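Local coordinates for sugar-binding transport ATP-binding protein (Pyrococcus horikoshii, PDB 1V43) that binds ATP and probably hydrolyses it as the nucleotide-binding subunit of an archaeal ABC transporter for sugar uptake, at residues A[291-296]-A[333-338]; A[311-316]-A[348-353]; A[322-327]-A[340-345]. All blocks are in the same frame, centred on the assembly; numbering follows the deposited sequence.

Interaction 1 of 3, residues A[291-296]-A[333-338]; sequences EHMTVE and ELVKVK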
ATOM      1  N   GLU A 291       1.318 -15.132  -3.872  1.00 23.38           N
ATOM      2  CA  GLU A 291       2.497 -15.072  -4.733  1.00 26.27           C
ATOM      3  C   GLU A 291       3.219 -16.411  -4.867  1.00 31.63           C
ATOM      4  O   GLU A 291       4.204 -16.498  -5.598  1.00 27.10           O
ATOM      5  CB  GLU A 291       3.496 -14.021  -4.227  1.00 25.46           C
ATOM      6  CG  GLU A 291       4.157 -14.374  -2.884  1.00 28.11           C
ATOM      7  CD  GLU A 291       3.442 -13.763  -1.679  1.00 26.18           C
ATOM      8  OE1 GLU A 291       2.200 -13.665  -1.695  1.00 25.55           O
ATOM      9  OE2 GLU A 291       4.128 -13.389  -0.708  1.00 21.70           O
ATOM     10  N   HIS A 292       2.751 -17.444  -4.162  1.00 28.92           N
ATOM     11  CA  HIS A 292       3.390 -18.750  -4.266  1.00 31.98           C
ATOM     12  C   HIS A 292       2.529 -19.714  -5.058  1.00 34.41           C
ATOM     13  O   HIS A 292       2.700 -20.930  -4.997  1.00 34.80           O
ATOM     14  CB  HIS A 292       3.728 -19.330  -2.882  1.00 34.76           C
ATOM     15  CG  HIS A 292       4.807 -18.573  -2.169  1.00 25.08           C
ATOM     16  ND1 HIS A 292       5.758 -17.836  -2.841  1.00 31.31           N
ATOM     17  CD2 HIS A 292       5.053 -18.390  -0.848  1.00 24.35           C
ATOM     18  CE1 HIS A 292       6.536 -17.222  -1.970  1.00 20.39           C
ATOM     19  NE2 HIS A 292       6.130 -17.540  -0.753  1.00 28.39           N
ATOM     20  N   MET A 293       1.606 -19.142  -5.815  1.00 32.64           N
ATOM     21  CA  MET A 293       0.710 -19.897  -6.675  1.00 29.69           C
ATOM     22  C   MET A 293       0.779 -19.219  -8.027  1.00 33.33           C
ATOM     23  O   MET A 293       1.302 -18.109  -8.154  1.00 39.87           O
ATOM     24  CB  MET A 293      -0.728 -19.831  -6.159  1.00 30.84           C
ATOM     25  CG  MET A 293      -0.959 -20.508  -4.814  1.00 32.42           C
ATOM     26  SD  MET A 293      -2.541 -20.033  -4.085  1.00 42.66           S
ATOM     27  CE  MET A 293      -3.515 -20.926  -4.986  1.00 20.98           C
ATOM     28  N   THR A 294       0.248 -19.886  -9.041  1.00 40.03           N
ATOM     29  CA  THR A 294       0.228 -19.326 -10.380  1.00 36.67           C
ATOM     30  C   THR A 294      -0.951 -19.949 -11.119  1.00 39.63           C
ATOM     31  O   THR A 294      -1.720 -20.710 -10.531  1.00 33.43           O
ATOM     32  CB  THR A 294       1.544 -19.622 -11.120  1.00 34.98           C
ATOM     33  OG1 THR A 294       1.620 -18.802 -12.296  1.00 21.85           O
ATOM     34  CG2 THR A 294       1.629 -21.099 -11.516  1.00 31.63           C
ATOM     35  N   VAL A 295      -1.109 -19.609 -12.391  1.00 45.48           N
ATOM     36  CA  VAL A 295      -2.199 -20.155 -13.203  1.00 52.34           C
ATOM     37  C   VAL A 295      -1.608 -20.856 -14.426  1.00 49.01           C
ATOM     38  O   VAL A 295      -0.635 -20.379 -14.999  1.00 45.59           O
ATOM     39  CB  VAL A 295      -3.148 -19.037 -13.707  1.00 58.76           C
ATOM     40  CG1 VAL A 295      -4.058 -19.583 -14.780  1.00 21.85           C
ATOM     41  CG2 VAL A 295      -3.985 -18.487 -12.567  1.00 21.85           C
ATOM     42  N   GLU A 296      -2.194 -21.978 -14.828  1.00 52.99           N
ATOM     43  CA  GLU A 296      -1.703 -22.702 -15.998  1.00 58.13           C
ATOM     44  C   GLU A 296      -1.651 -21.804 -17.226  1.00 65.54           C
ATOM     45  O   GLU A 296      -2.555 -20.990 -17.451  1.00 64.16           O
ATOM     46  CB  GLU A 296      -2.602 -23.894 -16.328  1.00 21.85           C
ATOM     47  CG  GLU A 296      -2.241 -24.537 -17.673  1.00 21.85           C
ATOM     48  CD  GLU A 296      -3.212 -25.622 -18.101  1.00 21.85           C
ATOM     49  OE1 GLU A 296      -4.402 -25.285 -18.390  1.00 21.85           O
ATOM     50  OE2 GLU A 296      -2.780 -26.814 -18.154  1.00 21.85           O
ATOM     51  N   GLU A 333     -14.193 -22.764  -1.114  1.00 61.35           N
ATOM     52  CA  GLU A 333     -13.315 -21.720  -0.603  1.00 55.70           C
ATOM     53  C   GLU A 333     -12.942 -20.634  -1.603  1.00 50.87           C
ATOM     54  O   GLU A 333     -13.134 -20.783  -2.809  1.00 44.16           O
ATOM     55  CB  GLU A 333     -12.044 -22.359  -0.051  1.00 58.16           C
ATOM     56  CG  GLU A 333     -11.679 -21.871   1.328  1.00 65.23           C
ATOM     57  CD  GLU A 333     -12.752 -22.165   2.353  1.00 64.04           C
ATOM     58  OE1 GLU A 333     -13.143 -23.344   2.486  1.00 68.25           O
ATOM     59  OE2 GLU A 333     -13.204 -21.215   3.027  1.00 62.65           O
ATOM     60  N   LEU A 334     -12.403 -19.536  -1.082  1.00 48.37           N
ATOM     61  CA  LEU A 334     -11.985 -18.407  -1.912  1.00 47.26           C
ATOM     62  C   LEU A 334     -10.552 -18.005  -1.548  1.00 42.39           C
ATOM     63  O   LEU A 334     -10.274 -17.637  -0.406  1.00 39.04           O
ATOM     64  CB  LEU A 334     -12.931 -17.229  -1.684  1.00 48.28           C
ATOM     65  CG  LEU A 334     -12.870 -16.054  -2.658  1.00 54.41           C
ATOM     66  CD1 LEU A 334     -13.111 -16.537  -4.080  1.00 46.78           C
ATOM     67  CD2 LEU A 334     -13.927 -15.033  -2.260  1.00 58.69           C
ATOM     68  N   VAL A 335      -9.643 -18.083  -2.514  1.00 35.95           N
ATOM     69  CA  VAL A 335      -8.250 -17.724  -2.264  1.00 38.72           C
ATOM     70  C   VAL A 335      -7.782 -16.687  -3.273  1.00 33.50           C
ATOM     71  O   VAL A 335      -8.404 -16.506  -4.321  1.00 33.83           O
ATOM     72  CB  VAL A 335      -7.307 -18.951  -2.362  1.00 37.10           C
ATOM     73  CG1 VAL A 335      -7.764 -20.048  -1.409  1.00 33.52           C
ATOM     74  CG2 VAL A 335      -7.261 -19.461  -3.792  1.00 39.78           C
ATOM     75  N   LYS A 336      -6.684 -16.009  -2.956  1.00 28.51           N
ATOM     76  CA  LYS A 336      -6.133 -15.000  -3.860  1.00 26.65           C
ATOM     77  C   LYS A 336      -4.860 -15.506  -4.487  1.00 26.57           C
ATOM     78  O   LYS A 336      -4.042 -16.123  -3.819  1.00 27.45           O
ATOM     79  CB  LYS A 336      -5.810 -13.706  -3.112  1.00 28.60           C
ATOM     80  CG  LYS A 336      -7.009 -12.991  -2.536  1.00 27.71           C
ATOM     81  CD  LYS A 336      -6.547 -11.777  -1.765  1.00 31.12           C
ATOM     82  CE  LYS A 336      -7.693 -11.046  -1.115  1.00 30.65           C
ATOM     83  NZ  LYS A 336      -7.192  -9.829  -0.424  1.00 39.36           N
ATOM     84  N   VAL A 337      -4.701 -15.228  -5.776  1.00 26.80           N
ATOM     85  CA  VAL A 337      -3.517 -15.618  -6.521  1.00 23.51           C
ATOM     86  C   VAL A 337      -2.908 -14.339  -7.101  1.00 31.02           C
ATOM     87  O   VAL A 337      -3.585 -13.559  -7.780  1.00 27.37           O
ATOM     88  CB  VAL A 337      -3.867 -16.588  -7.663  1.00 29.55           C
ATOM     89  CG1 VAL A 337      -2.638 -16.838  -8.529  1.00 21.78           C
ATOM     90  CG2 VAL A 337      -4.378 -17.908  -7.083  1.00 22.68           C
ATOM     91  N   LYS A 338      -1.628 -14.117  -6.831  1.00 30.19           N
ATOM     92  CA  LYS A 338      -0.977 -12.916  -7.321  1.00 27.29           C
ATOM     93  C   LYS A 338      -0.101 -13.176  -8.537  1.00 31.25           C
ATOM     94  O   LYS A 338       0.863 -13.928  -8.461  1.00 31.57           O
ATOM     95  CB  LYS A 338      -0.144 -12.286  -6.206  1.00 28.64           C
ATOM     96  CG  LYS A 338       0.587 -11.030  -6.625  1.00 28.24           C
ATOM     97  CD  LYS A 338       1.370 -10.461  -5.458  1.00 40.40           C
ATOM     98  CE  LYS A 338       2.182  -9.250  -5.878  1.00 46.91           C
ATOM     99  NZ  LYS A 338       2.864  -8.618  -4.724  1.00 55.28           N
TER
HETATM  100  O   HOH W   1       2.424 -15.864  -9.276  1.00 29.62           O
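Met293 lays the end of its side chain over Val337 and Val335, its methyl CE lying 3.8 Å from Val337 CG2 and 4.2 Å from Val335 CG2. The residues belong to the two outermost strands, 293-295 and 333-340, of a five-stranded antiparallel sheet in the OB-like (TOBE) region; here the strands cross at 77° with their axes 6.2 Å apart, so side chains and a water, rather than backbone pairing, join them. Met293 suits the place because its unbranched chain can bend: the turn at chi3 (76°) carries CE across both valines, and the methionine meets each at about a right angle. The compact, beta-branched valines suit an extended strand and give this side of it a firm apolar surface. Val353 and Met355 of strand 350-356 also pack on Met293. At the C-terminal end of segment 333-338, Glu291 N lies 4.0 Å from Lys338 CB. The charged ends go their own ways, Glu291 OE2 to the hydroxyl of Tyr230 and Lys338 NZ to Asp323 of the second subunit. Between the two backbones a single water donates to both carbonyls, 2.7 Å from Met293 O and 2.6 Å from Lys338 O.

Interaction 2 of 3, residues A[311-316]-A[348-353]; sequences IGKVDF and GREVKV
This is antiparallel strand pairing, between strand 307-319 and the start of strand 350-356 in the five-stranded sheet of the OB-like region. Gly312 and Val351 form a hydrogen-bonded pair: Gly312 N donates to Val351 O at 2.9 Å, and Val351 N returns a shorter bond to Gly312 O, 2.6 Å. The ladder continues from Val314 N to Arg349 O and closes with Gly348 N on Val314 O, both at 2.8 Å and nearly straight. Gly348 lies in the loop before the strand, with a positive phi (94°) that would press a CB against the preceding carbonyl, a good reason for glycine here.

On one face Ile311, Lys313, Glu350 and Lys352 stand together, their aliphatic parts in contact. Ile311 and Lys352 lie side by side, CG1 to CG 3.6 Å, while Glu350 crosses Ile311 obliquely and meets its CG2 with CG and the carboxylate, OE1 at 3.4 Å. Long chains suit this solvent-facing side, offering methylenes near the backbone and charge beyond; Lys352 NZ forms a salt bridge with Glu296. The other face is apolar: Val314 CG2, anti to the carbonyl carbon, meets Val351 CG1 at 3.7 Å, the valines crossing at about a right angle, and Val295 and Val328 also pack on Val351. One solvent-facing side with charged chain ends and one buried valine side are consistent with the wall of an OB-like beta barrel.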
ATOM      1  N   ILE A 311      -8.552 -26.995 -10.272  1.00 50.37           N
ATOM      2  CA  ILE A 311      -9.304 -26.166 -11.203  1.00 49.41           C
ATOM      3  C   ILE A 311     -10.372 -25.368 -10.464  1.00 46.83           C
ATOM      4  O   ILE A 311     -11.061 -25.891  -9.590  1.00 45.03           O
ATOM      5  CB  ILE A 311      -9.957 -27.018 -12.321  1.00 52.12           C
ATOM      6  CG1 ILE A 311      -8.862 -27.551 -13.255  1.00 56.98           C
ATOM      7  CG2 ILE A 311     -10.975 -26.184 -13.094  1.00 59.74           C
ATOM      8  CD1 ILE A 311      -9.371 -28.304 -14.480  1.00 55.88           C
ATOM      9  N   GLY A 312     -10.493 -24.092 -10.807  1.00 40.72           N
ATOM     10  CA  GLY A 312     -11.475 -23.259 -10.149  1.00 42.74           C
ATOM     11  C   GLY A 312     -11.911 -22.117 -11.029  1.00 44.50           C
ATOM     12  O   GLY A 312     -11.324 -21.881 -12.082  1.00 49.13           O
ATOM     13  N   LYS A 313     -12.950 -21.411 -10.607  1.00 46.30           N
ATOM     14  CA  LYS A 313     -13.450 -20.277 -11.369  1.00 47.65           C
ATOM     15  C   LYS A 313     -13.031 -18.974 -10.718  1.00 44.27           C
ATOM     16  O   LYS A 313     -13.026 -18.847  -9.491  1.00 40.79           O
ATOM     17  CB  LYS A 313     -14.983 -20.313 -11.477  1.00 53.62           C
ATOM     18  CG  LYS A 313     -15.509 -21.349 -12.459  1.00 65.18           C
ATOM     19  CD  LYS A 313     -17.022 -21.283 -12.581  1.00 67.29           C
ATOM     20  CE  LYS A 313     -17.539 -22.288 -13.599  1.00 68.68           C
ATOM     21  NZ  LYS A 313     -19.022 -22.222 -13.723  1.00 72.33           N
ATOM     22  N   VAL A 314     -12.668 -18.015 -11.560  1.00 37.88           N
ATOM     23  CA  VAL A 314     -12.265 -16.699 -11.104  1.00 36.74           C
ATOM     24  C   VAL A 314     -13.502 -15.943 -10.651  1.00 37.60           C
ATOM     25  O   VAL A 314     -14.423 -15.734 -11.431  1.00 39.63           O
ATOM     26  CB  VAL A 314     -11.623 -15.888 -12.235  1.00 32.97           C
ATOM     27  CG1 VAL A 314     -11.258 -14.508 -11.729  1.00 25.97           C
ATOM     28  CG2 VAL A 314     -10.399 -16.614 -12.766  1.00 31.13           C
ATOM     29  N   ASP A 315     -13.515 -15.534  -9.393  1.00 35.50           N
ATOM     30  CA  ASP A 315     -14.632 -14.790  -8.837  1.00 31.51           C
ATOM     31  C   ASP A 315     -14.468 -13.274  -9.008  1.00 35.61           C
ATOM     32  O   ASP A 315     -15.450 -12.542  -9.125  1.00 32.34           O
ATOM     33  CB  ASP A 315     -14.763 -15.115  -7.356  1.00 38.30           C
ATOM     34  CG  ASP A 315     -15.952 -14.444  -6.720  1.00 44.09           C
ATOM     35  OD1 ASP A 315     -17.092 -14.754  -7.119  1.00 57.49           O
ATOM     36  OD2 ASP A 315     -15.744 -13.610  -5.822  1.00 43.58           O
ATOM     37  N   PHE A 316     -13.227 -12.801  -9.004  1.00 27.59           N
ATOM     38  CA  PHE A 316     -12.965 -11.371  -9.155  1.00 27.62           C
ATOM     39  C   PHE A 316     -11.502 -11.121  -9.489  1.00 30.63           C
ATOM     40  O   PHE A 316     -10.619 -11.913  -9.134  1.00 28.35           O
ATOM     41  CB  PHE A 316     -13.324 -10.620  -7.877  1.00 22.48           C
ATOM     42  CG  PHE A 316     -13.270  -9.120  -8.015  1.00 27.77           C
ATOM     43  CD1 PHE A 316     -14.239  -8.437  -8.756  1.00 28.93           C
ATOM     44  CD2 PHE A 316     -12.268  -8.386  -7.387  1.00 24.97           C
ATOM     45  CE1 PHE A 316     -14.215  -7.040  -8.868  1.00 29.65           C
ATOM     46  CE2 PHE A 316     -12.233  -6.983  -7.490  1.00 31.10           C
ATOM     47  CZ  PHE A 316     -13.210  -6.314  -8.233  1.00 36.10           C
ATOM     48  N   GLY A 348     -15.697 -15.510 -13.939  1.00 66.90           N
ATOM     49  CA  GLY A 348     -16.474 -16.600 -14.499  1.00 65.50           C
ATOM     50  C   GLY A 348     -15.607 -17.621 -15.210  1.00 64.06           C
ATOM     51  O   GLY A 348     -15.946 -18.805 -15.258  1.00 66.15           O
ATOM     52  N   ARG A 349     -14.486 -17.175 -15.768  1.00 56.80           N
ATOM     53  CA  ARG A 349     -13.611 -18.102 -16.462  1.00 59.42           C
ATOM     54  C   ARG A 349     -12.995 -19.066 -15.455  1.00 58.01           C
ATOM     55  O   ARG A 349     -12.801 -18.726 -14.286  1.00 61.22           O
ATOM     56  CB  ARG A 349     -12.510 -17.358 -17.221  1.00 60.05           C
ATOM     57  CG  ARG A 349     -11.177 -17.290 -16.505  1.00 68.46           C
ATOM     58  CD  ARG A 349     -10.019 -17.603 -17.458  1.00 76.74           C
ATOM     59  NE  ARG A 349      -9.919 -16.648 -18.561  1.00 84.01           N
ATOM     60  CZ  ARG A 349      -8.936 -16.634 -19.458  1.00 86.85           C
ATOM     61  NH1 ARG A 349      -7.956 -17.530 -19.392  1.00 86.62           N
ATOM     62  NH2 ARG A 349      -8.926 -15.716 -20.418  1.00 86.56           N
ATOM     63  N   GLU A 350     -12.703 -20.274 -15.915  1.00 55.62           N
ATOM     64  CA  GLU A 350     -12.115 -21.306 -15.077  1.00 52.58           C
ATOM     65  C   GLU A 350     -10.604 -21.282 -15.284  1.00 51.44           C
ATOM     66  O   GLU A 350     -10.131 -20.981 -16.379  1.00 49.66           O
ATOM     67  CB  GLU A 350     -12.688 -22.667 -15.476  1.00 56.60           C
ATOM     68  CG  GLU A 350     -13.003 -23.581 -14.320  1.00 65.06           C
ATOM     69  CD  GLU A 350     -13.742 -24.823 -14.765  1.00 73.60           C
ATOM     70  OE1 GLU A 350     -13.197 -25.566 -15.615  1.00 74.14           O
ATOM     71  OE2 GLU A 350     -14.868 -25.053 -14.268  1.00 74.47           O
ATOM     72  N   VAL A 351      -9.849 -21.583 -14.231  1.00 50.83           N
ATOM     73  CA  VAL A 351      -8.389 -21.580 -14.310  1.00 46.71           C
ATOM     74  C   VAL A 351      -7.781 -22.749 -13.542  1.00 48.31           C
ATOM     75  O   VAL A 351      -8.362 -23.228 -12.574  1.00 49.78           O
ATOM     76  CB  VAL A 351      -7.792 -20.264 -13.733  1.00 44.14           C
ATOM     77  CG1 VAL A 351      -8.276 -19.075 -14.537  1.00 49.59           C
ATOM     78  CG2 VAL A 351      -8.186 -20.099 -12.262  1.00 41.78           C
ATOM     79  N   LYS A 352      -6.622 -23.221 -13.993  1.00 47.61           N
ATOM     80  CA  LYS A 352      -5.931 -24.303 -13.306  1.00 46.91           C
ATOM     81  C   LYS A 352      -4.947 -23.615 -12.380  1.00 43.16           C
ATOM     82  O   LYS A 352      -3.919 -23.118 -12.824  1.00 44.22           O
ATOM     83  CB  LYS A 352      -5.148 -25.193 -14.278  1.00 49.48           C
ATOM     84  CG  LYS A 352      -5.954 -26.283 -14.954  1.00 60.18           C
ATOM     85  CD  LYS A 352      -5.097 -27.048 -15.970  1.00 66.74           C
ATOM     86  CE  LYS A 352      -5.946 -27.980 -16.838  1.00 70.82           C
ATOM     87  NZ  LYS A 352      -5.174 -28.544 -17.989  1.00 68.10           N
ATOM     88  N   VAL A 353      -5.268 -23.576 -11.097  1.00 43.13           N
ATOM     89  CA  VAL A 353      -4.389 -22.944 -10.135  1.00 39.46           C
ATOM     90  C   VAL A 353      -3.276 -23.911  -9.751  1.00 39.94           C
ATOM     91  O   VAL A 353      -3.531 -25.053  -9.368  1.00 38.11           O
ATOM     92  CB  VAL A 353      -5.161 -22.529  -8.880  1.00 39.08           C
ATOM     93  CG1 VAL A 353      -4.205 -21.911  -7.881  1.00 46.41           C
ATOM     94  CG2 VAL A 353      -6.269 -21.535  -9.246  1.00 42.24           C
TER

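Interaction 3 of 3, residues A[322-327]-A[340-345]; sequences TDTILH and PGHIPI
Thr324 reaches from strand 323-330 into the loop after strand 333-340, and each atom beyond its CA touches the loop. CB comes 3.5 Å from Gly341 O and also approaches Ile343 N. At the branch, OG1 lies anti to the carbonyl carbon, beside the backbone N (chi1 -72°), and makes two hydrogen bonds: it donates to Gly341 O at 2.8 Å, tilted 17° from the carbonyl plane, and accepts from Ile343 N at 2.6 Å. CG2, the other tip, sits tightly, 3.1 Å from Ile343 O. Threonine suits the place because one small side chain supplies a donor and acceptor for two loop peptides together with a methyl.

Gly341 N also bonds Thr322 O, 3.1 Å away and well above the carbonyl plane. Gly341 makes this turn with a positive phi (77°), a conformation glycine adopts easily. Further along the strand, Leu326 holds Ile345 by apolar contact: Ile345 CD1 sits 3.5 Å from both Leu326 CD1 and CD2, and the two chains cross at about a right angle. Val314 covers Ile345 as well. At the opposite end Asp323 and Thr322 bind Lys338 of the second subunit, and His342 bonds Thr227 of that subunit. The arrangement is that of a loop leaving a beta hairpin and folding back over its partner strand, here beside the interface with the second subunit.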
ATOM      1  N   THR A 322       0.533  -3.204 -12.445  1.00 25.57           N
ATOM      2  CA  THR A 322       1.823  -3.671 -11.950  1.00 30.25           C
ATOM      3  C   THR A 322       1.744  -5.148 -11.503  1.00 29.88           C
ATOM      4  O   THR A 322       2.725  -5.879 -11.574  1.00 29.28           O
ATOM      5  CB  THR A 322       2.309  -2.758 -10.789  1.00 34.03           C
ATOM      6  OG1 THR A 322       3.652  -3.114 -10.421  1.00 37.59           O
ATOM      7  CG2 THR A 322       1.377  -2.881  -9.582  1.00 28.51           C
ATOM      8  N   ASP A 323       0.558  -5.567 -11.064  1.00 29.41           N
ATOM      9  CA  ASP A 323       0.276  -6.938 -10.620  1.00 29.90           C
ATOM     10  C   ASP A 323      -1.192  -7.206 -10.920  1.00 27.96           C
ATOM     11  O   ASP A 323      -1.975  -6.271 -11.072  1.00 26.07           O
ATOM     12  CB  ASP A 323       0.485  -7.090  -9.106  1.00 35.34           C
ATOM     13  CG  ASP A 323       1.933  -7.065  -8.720  1.00 41.88           C
ATOM     14  OD1 ASP A 323       2.667  -7.986  -9.141  1.00 49.57           O
ATOM     15  OD2 ASP A 323       2.339  -6.125  -8.005  1.00 47.68           O
ATOM     16  N   THR A 324      -1.565  -8.474 -10.995  1.00 22.02           N
ATOM     17  CA  THR A 324      -2.949  -8.845 -11.258  1.00 28.87           C
ATOM     18  C   THR A 324      -3.349  -9.848 -10.192  1.00 29.12           C
ATOM     19  O   THR A 324      -2.836 -10.966 -10.182  1.00 30.17           O
ATOM     20  CB  THR A 324      -3.105  -9.510 -12.650  1.00 32.48           C
ATOM     21  OG1 THR A 324      -2.958  -8.523 -13.674  1.00 27.73           O
ATOM     22  CG2 THR A 324      -4.461 -10.185 -12.778  1.00 33.94           C
ATOM     23  N   ILE A 325      -4.242  -9.456  -9.288  1.00 25.33           N
ATOM     24  CA  ILE A 325      -4.666 -10.367  -8.229  1.00 25.10           C
ATOM     25  C   ILE A 325      -5.997 -11.050  -8.516  1.00 30.00           C
ATOM     26  O   ILE A 325      -7.042 -10.401  -8.634  1.00 23.62           O
ATOM     27  CB  ILE A 325      -4.775  -9.650  -6.881  1.00 24.15           C
ATOM     28  CG1 ILE A 325      -3.466  -8.925  -6.597  1.00 19.48           C
ATOM     29  CG2 ILE A 325      -5.059 -10.679  -5.759  1.00 16.35           C
ATOM     30  CD1 ILE A 325      -3.474  -8.145  -5.313  1.00 33.62           C
ATOM     31  N   LEU A 326      -5.955 -12.372  -8.607  1.00 27.18           N
ATOM     32  CA  LEU A 326      -7.158 -13.147  -8.887  1.00 29.03           C
ATOM     33  C   LEU A 326      -7.757 -13.755  -7.627  1.00 27.62           C
ATOM     34  O   LEU A 326      -7.038 -14.331  -6.805  1.00 30.54           O
ATOM     35  CB  LEU A 326      -6.839 -14.292  -9.845  1.00 27.04           C
ATOM     36  CG  LEU A 326      -6.019 -13.988 -11.092  1.00 31.51           C
ATOM     37  CD1 LEU A 326      -5.795 -15.301 -11.849  1.00 40.27           C
ATOM     38  CD2 LEU A 326      -6.732 -12.962 -11.962  1.00 32.13           C
ATOM     39  N   HIS A 327      -9.073 -13.619  -7.480  1.00 26.65           N
ATOM     40  CA  HIS A 327      -9.783 -14.215  -6.355  1.00 23.88           C
ATOM     41  C   HIS A 327     -10.425 -15.436  -6.997  1.00 36.58           C
ATOM     42  O   HIS A 327     -11.396 -15.314  -7.743  1.00 37.32           O
ATOM     43  CB  HIS A 327     -10.849 -13.270  -5.800  1.00 24.67           C
ATOM     44  CG  HIS A 327     -10.315 -11.939  -5.354  1.00 28.04           C
ATOM     45  ND1 HIS A 327     -11.046 -11.067  -4.577  1.00 27.86           N
ATOM     46  CD2 HIS A 327      -9.141 -11.313  -5.613  1.00 29.84           C
ATOM     47  CE1 HIS A 327     -10.349  -9.963  -4.375  1.00 32.78           C
ATOM     48  NE2 HIS A 327      -9.189 -10.086  -4.994  1.00 28.27           N
ATOM     49  N   PRO A 340       2.282 -11.460 -11.670  1.00 40.32           N
ATOM     50  CA  PRO A 340       3.033 -10.256 -12.053  1.00 37.62           C
ATOM     51  C   PRO A 340       2.447  -9.661 -13.329  1.00 34.22           C
ATOM     52  O   PRO A 340       1.905 -10.390 -14.160  1.00 31.28           O
ATOM     53  CB  PRO A 340       4.453 -10.782 -12.284  1.00 42.64           C
ATOM     54  CG  PRO A 340       4.520 -12.006 -11.373  1.00 49.70           C
ATOM     55  CD  PRO A 340       3.163 -12.640 -11.601  1.00 41.29           C
ATOM     56  N   GLY A 341       2.539  -8.343 -13.478  1.00 34.70           N
ATOM     57  CA  GLY A 341       2.030  -7.708 -14.682  1.00 35.65           C
ATOM     58  C   GLY A 341       0.523  -7.556 -14.757  1.00 40.19           C
ATOM     59  O   GLY A 341      -0.193  -7.843 -13.792  1.00 38.81           O
ATOM     60  N   HIS A 342       0.047  -7.122 -15.922  1.00 44.30           N
ATOM     61  CA  HIS A 342      -1.377  -6.883 -16.169  1.00 52.94           C
ATOM     62  C   HIS A 342      -1.966  -8.071 -16.932  1.00 58.65           C
ATOM     63  O   HIS A 342      -1.544  -8.374 -18.048  1.00 60.74           O
ATOM     64  CB  HIS A 342      -1.535  -5.583 -16.986  1.00 54.24           C
ATOM     65  CG  HIS A 342      -2.890  -4.940 -16.882  1.00 61.71           C
ATOM     66  ND1 HIS A 342      -3.474  -4.615 -15.675  1.00 62.23           N
ATOM     67  CD2 HIS A 342      -3.753  -4.521 -17.840  1.00 57.53           C
ATOM     68  CE1 HIS A 342      -4.637  -4.025 -15.894  1.00 55.72           C
ATOM     69  NE2 HIS A 342      -4.831  -3.956 -17.199  1.00 55.67           N
ATOM     70  N   ILE A 343      -2.930  -8.745 -16.311  1.00 61.46           N
ATOM     71  CA  ILE A 343      -3.597  -9.906 -16.907  1.00 64.52           C
ATOM     72  C   ILE A 343      -5.056  -9.876 -16.443  1.00 68.37           C
ATOM     73  O   ILE A 343      -5.487 -10.729 -15.665  1.00 65.51           O
ATOM     74  CB  ILE A 343      -2.936 -11.221 -16.430  1.00 63.70           C
ATOM     75  CG1 ILE A 343      -1.455 -11.217 -16.806  1.00 62.01           C
ATOM     76  CG2 ILE A 343      -3.625 -12.417 -17.057  1.00 63.24           C
ATOM     77  CD1 ILE A 343      -0.666 -12.341 -16.175  1.00 67.31           C
ATOM     78  N   PRO A 344      -5.831  -8.876 -16.913  1.00 72.45           N
ATOM     79  CA  PRO A 344      -7.250  -8.660 -16.588  1.00 74.75           C
ATOM     80  C   PRO A 344      -8.241  -9.755 -16.972  1.00 76.14           C
ATOM     81  O   PRO A 344      -9.373  -9.445 -17.349  1.00 77.51           O
ATOM     82  CB  PRO A 344      -7.575  -7.345 -17.300  1.00 73.80           C
ATOM     83  CG  PRO A 344      -6.259  -6.640 -17.334  1.00 75.80           C
ATOM     84  CD  PRO A 344      -5.322  -7.756 -17.725  1.00 74.26           C
ATOM     85  N   ILE A 345      -7.830 -11.020 -16.876  1.00 75.28           N
ATOM     86  CA  ILE A 345      -8.722 -12.127 -17.212  1.00 69.53           C
ATOM     87  C   ILE A 345     -10.088 -11.830 -16.598  1.00 70.76           C
ATOM     88  O   ILE A 345     -10.176 -11.207 -15.539  1.00 72.64           O
ATOM     89  CB  ILE A 345      -8.190 -13.477 -16.676  1.00 65.08           C
ATOM     90  CG1 ILE A 345      -8.337 -13.549 -15.162  1.00 56.96           C
ATOM     91  CG2 ILE A 345      -6.730 -13.638 -17.043  1.00 59.57           C
ATOM     92  CD1 ILE A 345      -7.988 -14.903 -14.604  1.00 57.13           C
TER

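Overall arrangement
All three contacts lie in the TOBE (OB-like) part of the chain, away from the ATP-binding site, with centres 10 to 13 Å apart. They share one antiparallel sheet ordered 293-295, 350-356, 307-319, 323-330, 333-340. Interaction 2 joins neighbouring strands, interaction 1 brings the sheet's two outermost strands together, and interaction 3 lays the loop between 333-340 and 350-356 on strand 323-330. Along the chain, interaction 3 is nested within the loop closed by interaction 2, while interaction 1 alternates with both. Val295 packs on Leu326, linking interactions 1 and 3, and Leu334 on Asp315, linking 1 and 2. Each also touches the second subunit, so this compact region takes part in dimer contacts.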